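Local coordinates for protein chitinase A (Cycas revoluta, PDB 4MNK) that probably hydrolyses chitin, as a plant class V chitinase of glycoside hydrolase family 18, and binds N-acetylglucosamine oligomers in its cleft, at residues A87-N90 against A95-R98; N130-V135 against V177-A182. One frame throughout, in Å; residues are numbered along the deposited sequence.

Interaction 1: A87-N90 against A95-R98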
loop_
_atom_site.group_PDB
_atom_site.type_symbol
_atom_site.label_atom_id
_atom_site.label_comp_id
_atom_site.label_asym_id
_atom_site.label_seq_id
_atom_site.Cartn_x
_atom_site.Cartn_y
_atom_site.Cartn_z
ATOM N N ALA A 87 8.161 -6.907 -15.993
ATOM C CA ALA A 87 8.138 -6.671 -17.436
ATOM C C ALA A 87 8.764 -7.836 -18.205
ATOM O O ALA A 87 8.237 -8.256 -19.238
ATOM C CB ALA A 87 8.823 -5.356 -17.777
ATOM N N LYS A 88 9.872 -8.370 -17.693
ATOM C CA LYS A 88 10.512 -9.545 -18.297
ATOM C C LYS A 88 9.617 -10.775 -18.180
ATOM O O LYS A 88 9.405 -11.500 -19.157
ATOM C CB LYS A 88 11.867 -9.827 -17.645
ATOM C CG LYS A 88 12.975 -8.876 -18.066
ATOM C CD LYS A 88 14.329 -9.283 -17.498
ATOM C CE LYS A 88 14.447 -8.953 -16.017
ATOM N NZ LYS A 88 15.791 -9.292 -15.471
ATOM N N LEU A 89 9.093 -10.992 -16.976
ATOM C CA LEU A 89 8.204 -12.108 -16.685
ATOM C C LEU A 89 6.990 -12.150 -17.605
ATOM O O LEU A 89 6.697 -13.179 -18.215
ATOM C CB LEU A 89 7.728 -12.020 -15.231
ATOM C CG LEU A 89 6.533 -12.877 -14.809
ATOM C CD1 LEU A 89 6.843 -14.358 -14.906
ATOM C CD2 LEU A 89 6.111 -12.502 -13.405
ATOM N N ASN A 90 6.286 -11.026 -17.696
ATOM C CA ASN A 90 4.960 -11.018 -18.300
ATOM C C ASN A 90 4.963 -11.239 -19.812
ATOM O O ASN A 90 3.943 -11.611 -20.386
ATOM C CB ASN A 90 4.202 -9.744 -17.918
ATOM C CG ASN A 90 3.930 -9.649 -16.424
ATOM O OD1 ASN A 90 3.981 -10.649 -15.705
ATOM N ND2 ASN A 90 3.636 -8.442 -15.951
ATOM N N ALA A 95 7.604 -18.429 -18.412
ATOM C CA ALA A 95 7.918 -17.761 -17.150
ATOM C C ALA A 95 6.651 -17.470 -16.340
ATOM O O ALA A 95 6.633 -17.676 -15.125
ATOM C CB ALA A 95 8.707 -16.482 -17.400
ATOM N N ARG A 96 5.595 -17.010 -17.014
ATOM C CA ARG A 96 4.316 -16.744 -16.347
ATOM C C ARG A 96 3.769 -18.007 -15.689
ATOM O O ARG A 96 3.251 -17.955 -14.574
ATOM C CB ARG A 96 3.283 -16.162 -17.317
ATOM C CG ARG A 96 3.631 -14.776 -17.860
ATOM C CD ARG A 96 2.406 -14.063 -18.421
ATOM N NE ARG A 96 1.668 -14.888 -19.376
ATOM C CZ ARG A 96 1.851 -14.874 -20.693
ATOM N NH1 ARG A 96 2.749 -14.066 -21.249
ATOM N NH2 ARG A 96 1.124 -15.672 -21.463
ATOM N N GLN A 97 3.899 -19.140 -16.376
ATOM C CA GLN A 97 3.454 -20.428 -15.838
ATOM C C GLN A 97 4.218 -20.790 -14.560
ATOM O O GLN A 97 3.615 -21.220 -13.573
ATOM C CB GLN A 97 3.597 -21.527 -16.897
ATOM C CG GLN A 97 2.854 -22.826 -16.586
ATOM C CD GLN A 97 2.714 -23.737 -17.801
ATOM O OE1 GLN A 97 3.278 -23.473 -18.867
ATOM N NE2 GLN A 97 1.955 -24.817 -17.642
ATOM N N ARG A 98 5.537 -20.602 -14.579
ATOM C CA ARG A 98 6.377 -20.883 -13.415
ATOM C C ARG A 98 6.030 -19.961 -12.245
ATOM O O ARG A 98 5.966 -20.409 -11.100
ATOM C CB ARG A 98 7.867 -20.781 -13.765
ATOM C CG ARG A 98 8.328 -21.786 -14.823
ATOM C CD ARG A 98 9.843 -21.892 -14.902
ATOM N NE ARG A 98 10.485 -20.627 -15.262
ATOM C CZ ARG A 98 10.671 -20.193 -16.505
ATOM N NH1 ARG A 98 10.259 -20.912 -17.543
ATOM N NH2 ARG A 98 11.270 -19.028 -16.714
#
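L89 turns its CG anti to the backbone N (chi1 165°), which carries CD1 across to A95, while R96 returns the approach with a chain bent at chi3 (-51°) that brings the NH1 edge of its guanidinium up to the N90 carbonyl. The two segments meet at the tight turn between consecutive outer helices of the TIM barrel, 80-90 and 93-110, both following strand 70-77 and preceding strand 114-119 in the chain. The backbones are close, with L89 CA and A95 CA 5.7 Å apart. L89 CD1 comes within 3.8 Å of A95 CB and lies 3.3 Å from A95 O, and F43 from a nearby loop touches both side chains. The aliphatic part of R96 runs past the end of segment 87-90, its CG 3.5 Å from L89 O. In this buried contact the guanidinium works in two directions: NE forms a salt bridge with E137 OE1 of helix 125-149, and NH1 turns to the backbone of N90. With a leucine in place of R96, the N90 carbonyl would probably lose this donor and the E137 carboxylate its charged mate. The NH1 bond is bent (N-H...O 146°): NH1 stands 2.9 Å from N90 O, well above the carbonyl plane and not on a lone pair, and N90 O in turn sits near the guanidinium edge, tilted slightly from its plane.

Interaction 2: N130-V135 against V177-A182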
loop_
_atom_site.group_PDB
_atom_site.type_symbol
_atom_site.label_atom_id
_atom_site.label_comp_id
_atom_site.label_asym_id
_atom_site.label_seq_id
_atom_site.Cartn_x
_atom_site.Cartn_y
_atom_site.Cartn_z
ATOM N N ASN A 130 0.408 -7.449 -21.155
ATOM C CA ASN A 130 1.088 -8.641 -20.661
ATOM C C ASN A 130 0.763 -8.947 -19.199
ATOM O O ASN A 130 0.714 -10.113 -18.802
ATOM C CB ASN A 130 2.595 -8.543 -20.893
ATOM C CG ASN A 130 2.969 -8.615 -22.370
ATOM O OD1 ASN A 130 2.145 -8.961 -23.223
ATOM N ND2 ASN A 130 4.219 -8.297 -22.673
ATOM N N PHE A 131 0.536 -7.900 -18.407
ATOM C CA PHE A 131 0.105 -8.054 -17.015
ATOM C C PHE A 131 -1.281 -8.697 -16.955
ATOM O O PHE A 131 -1.532 -9.555 -16.110
ATOM C CB PHE A 131 0.122 -6.698 -16.301
ATOM C CG PHE A 131 -0.050 -6.771 -14.800
ATOM C CD1 PHE A 131 -0.844 -5.834 -14.150
ATOM C CD2 PHE A 131 0.593 -7.745 -14.036
ATOM C CE1 PHE A 131 -1.003 -5.861 -12.764
ATOM C CE2 PHE A 131 0.434 -7.783 -12.645
ATOM C CZ PHE A 131 -0.366 -6.837 -12.013
ATOM N N VAL A 132 -2.164 -8.291 -17.869
ATOM C CA VAL A 132 -3.477 -8.923 -18.037
ATOM C C VAL A 132 -3.342 -10.441 -18.233
ATOM O O VAL A 132 -4.083 -11.211 -17.620
ATOM C CB VAL A 132 -4.276 -8.262 -19.202
ATOM C CG1 VAL A 132 -5.392 -9.172 -19.720
ATOM C CG2 VAL A 132 -4.837 -6.916 -18.767
ATOM N N LYS A 133 -2.392 -10.863 -19.069
ATOM C CA LYS A 133 -2.140 -12.289 -19.299
ATOM C C LYS A 133 -1.750 -12.989 -17.998
ATOM O O LYS A 133 -2.312 -14.027 -17.662
ATOM C CB LYS A 133 -1.053 -12.499 -20.357
ATOM C CG LYS A 133 -1.403 -11.988 -21.750
ATOM C CD LYS A 133 -0.241 -12.189 -22.712
ATOM C CE LYS A 133 -0.431 -11.403 -23.996
ATOM N NZ LYS A 133 0.728 -11.577 -24.917
ATOM N N LEU A 134 -0.800 -12.408 -17.266
ATOM C CA LEU A 134 -0.353 -12.982 -15.995
ATOM C C LEU A 134 -1.503 -13.136 -15.004
ATOM O O LEU A 134 -1.703 -14.211 -14.434
ATOM C CB LEU A 134 0.760 -12.136 -15.363
ATOM C CG LEU A 134 1.350 -12.696 -14.060
ATOM C CD1 LEU A 134 2.369 -13.794 -14.356
ATOM C CD2 LEU A 134 1.970 -11.586 -13.216
ATOM N N VAL A 135 -2.251 -12.054 -14.805
ATOM C CA VAL A 135 -3.316 -12.034 -13.808
ATOM C C VAL A 135 -4.465 -12.977 -14.179
ATOM O O VAL A 135 -5.013 -13.663 -13.313
ATOM C CB VAL A 135 -3.807 -10.592 -13.529
ATOM C CG1 VAL A 135 -5.002 -10.589 -12.589
ATOM C CG2 VAL A 135 -2.681 -9.759 -12.929
ATOM N N VAL A 177 -10.964 -2.111 -15.267
ATOM C CA VAL A 177 -11.682 -2.298 -14.000
ATOM C C VAL A 177 -12.610 -3.511 -13.959
ATOM O O VAL A 177 -12.734 -4.150 -12.919
ATOM C CB VAL A 177 -12.423 -1.016 -13.514
ATOM C CG1 VAL A 177 -11.438 0.127 -13.327
ATOM C CG2 VAL A 177 -13.548 -0.619 -14.463
ATOM N N GLN A 178 -13.254 -3.825 -15.083
ATOM C CA GLN A 178 -14.135 -4.990 -15.151
ATOM C C GLN A 178 -13.320 -6.280 -15.023
ATOM O O GLN A 178 -13.696 -7.194 -14.284
ATOM C CB GLN A 178 -14.946 -4.978 -16.448
ATOM C CG GLN A 178 -16.006 -6.060 -16.529
ATOM C CD GLN A 178 -16.541 -6.224 -17.932
ATOM O OE1 GLN A 178 -15.818 -6.627 -18.843
ATOM N NE2 GLN A 178 -17.814 -5.903 -18.116
ATOM N N PHE A 179 -12.202 -6.333 -15.746
ATOM C CA PHE A 179 -11.228 -7.420 -15.644
ATOM C C PHE A 179 -10.787 -7.627 -14.192
ATOM O O PHE A 179 -10.825 -8.746 -13.670
ATOM C CB PHE A 179 -10.015 -7.101 -16.531
ATOM C CG PHE A 179 -8.868 -8.064 -16.381
ATOM C CD1 PHE A 179 -8.728 -9.131 -17.260
ATOM C CD2 PHE A 179 -7.916 -7.894 -15.376
ATOM C CE1 PHE A 179 -7.669 -10.024 -17.129
ATOM C CE2 PHE A 179 -6.856 -8.785 -15.240
ATOM C CZ PHE A 179 -6.733 -9.849 -16.118
ATOM N N ILE A 180 -10.379 -6.534 -13.551
ATOM C CA ILE A 180 -9.902 -6.563 -12.172
ATOM C C ILE A 180 -10.994 -7.030 -11.203
ATOM O O ILE A 180 -10.745 -7.879 -10.343
ATOM C CB ILE A 180 -9.345 -5.182 -11.748
ATOM C CG1 ILE A 180 -8.012 -4.904 -12.448
ATOM C CG2 ILE A 180 -9.184 -5.104 -10.236
ATOM C CD1 ILE A 180 -7.522 -3.469 -12.321
ATOM N N ALA A 181 -12.203 -6.488 -11.351
ATOM C CA ALA A 181 -13.318 -6.862 -10.478
ATOM C C ALA A 181 -13.672 -8.350 -10.572
ATOM O O ALA A 181 -14.077 -8.963 -9.584
ATOM C CB ALA A 181 -14.537 -6.003 -10.769
ATOM N N ALA A 182 -13.505 -8.925 -11.759
ATOM C CA ALA A 182 -13.802 -10.339 -11.964
ATOM C C ALA A 182 -12.706 -11.254 -11.419
ATOM O O ALA A 182 -12.999 -12.327 -10.886
ATOM C CB ALA A 182 -14.046 -10.617 -13.433
#
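Apolar contacts carry this meeting of helices, and all of them involve the ring of F179, inserted between V132 and V135, which lie on one side of helix 125-149. With CG anti to the backbone N (chi1 173°), F179 sends its ring out from segment 177-182 toward helix 125-149 while the backbones stay well apart, V132 CA and F179 CA being 8.3 Å from each other. V132 makes its close contact through CG1, 3.6 Å from F179 CE1, while CG2 stands farther off over one face of the ring. V135 meets another part of the ring, its CG1 3.7 Å from F179 CE2, while its CB lies in the ring plane at the edge. The other methyl of V135, CG2, rests over a face of the F131 ring, which is itself edge-to-face with Y119, so V135 packs against two aromatic rings.

Against the backbone, F179 CZ packs 3.3 Å from V132 O. An acetate ion, probably from the crystallisation liquor, lies about 3 Å from the V135 side chain at the nearest atoms.

The two helices flank barrel strand 155-161, whose E158 is touched by both F131 and I180. Helix 125-149 comes before that strand and helix 177-183 after it: this is the side-by-side packing of successive outer helices in a TIM barrel.

In the fold
Interactions 1 and 2 are neighbours on the outer helical layer, their centres 15 Å apart, and helix 125-149 joins them: on one side it receives the turn joining 87-90 and 95-98, on another the ring from 177-182. N90 makes much of the join, with its OD1 3.3 Å from L134 CD2 and its ND2 3.7 Å from F131 CD2; R96 NE adds packing 3.8 Å from K133 CB. Both contacts lie far out, about 23 and 19 Å from the chain centre. The glycan-binding residues D118 and E120 lie on or just after strand 114-119, which leads into helix 125-149, and Y161 ends strand 155-161, behind which interaction 2 is packed.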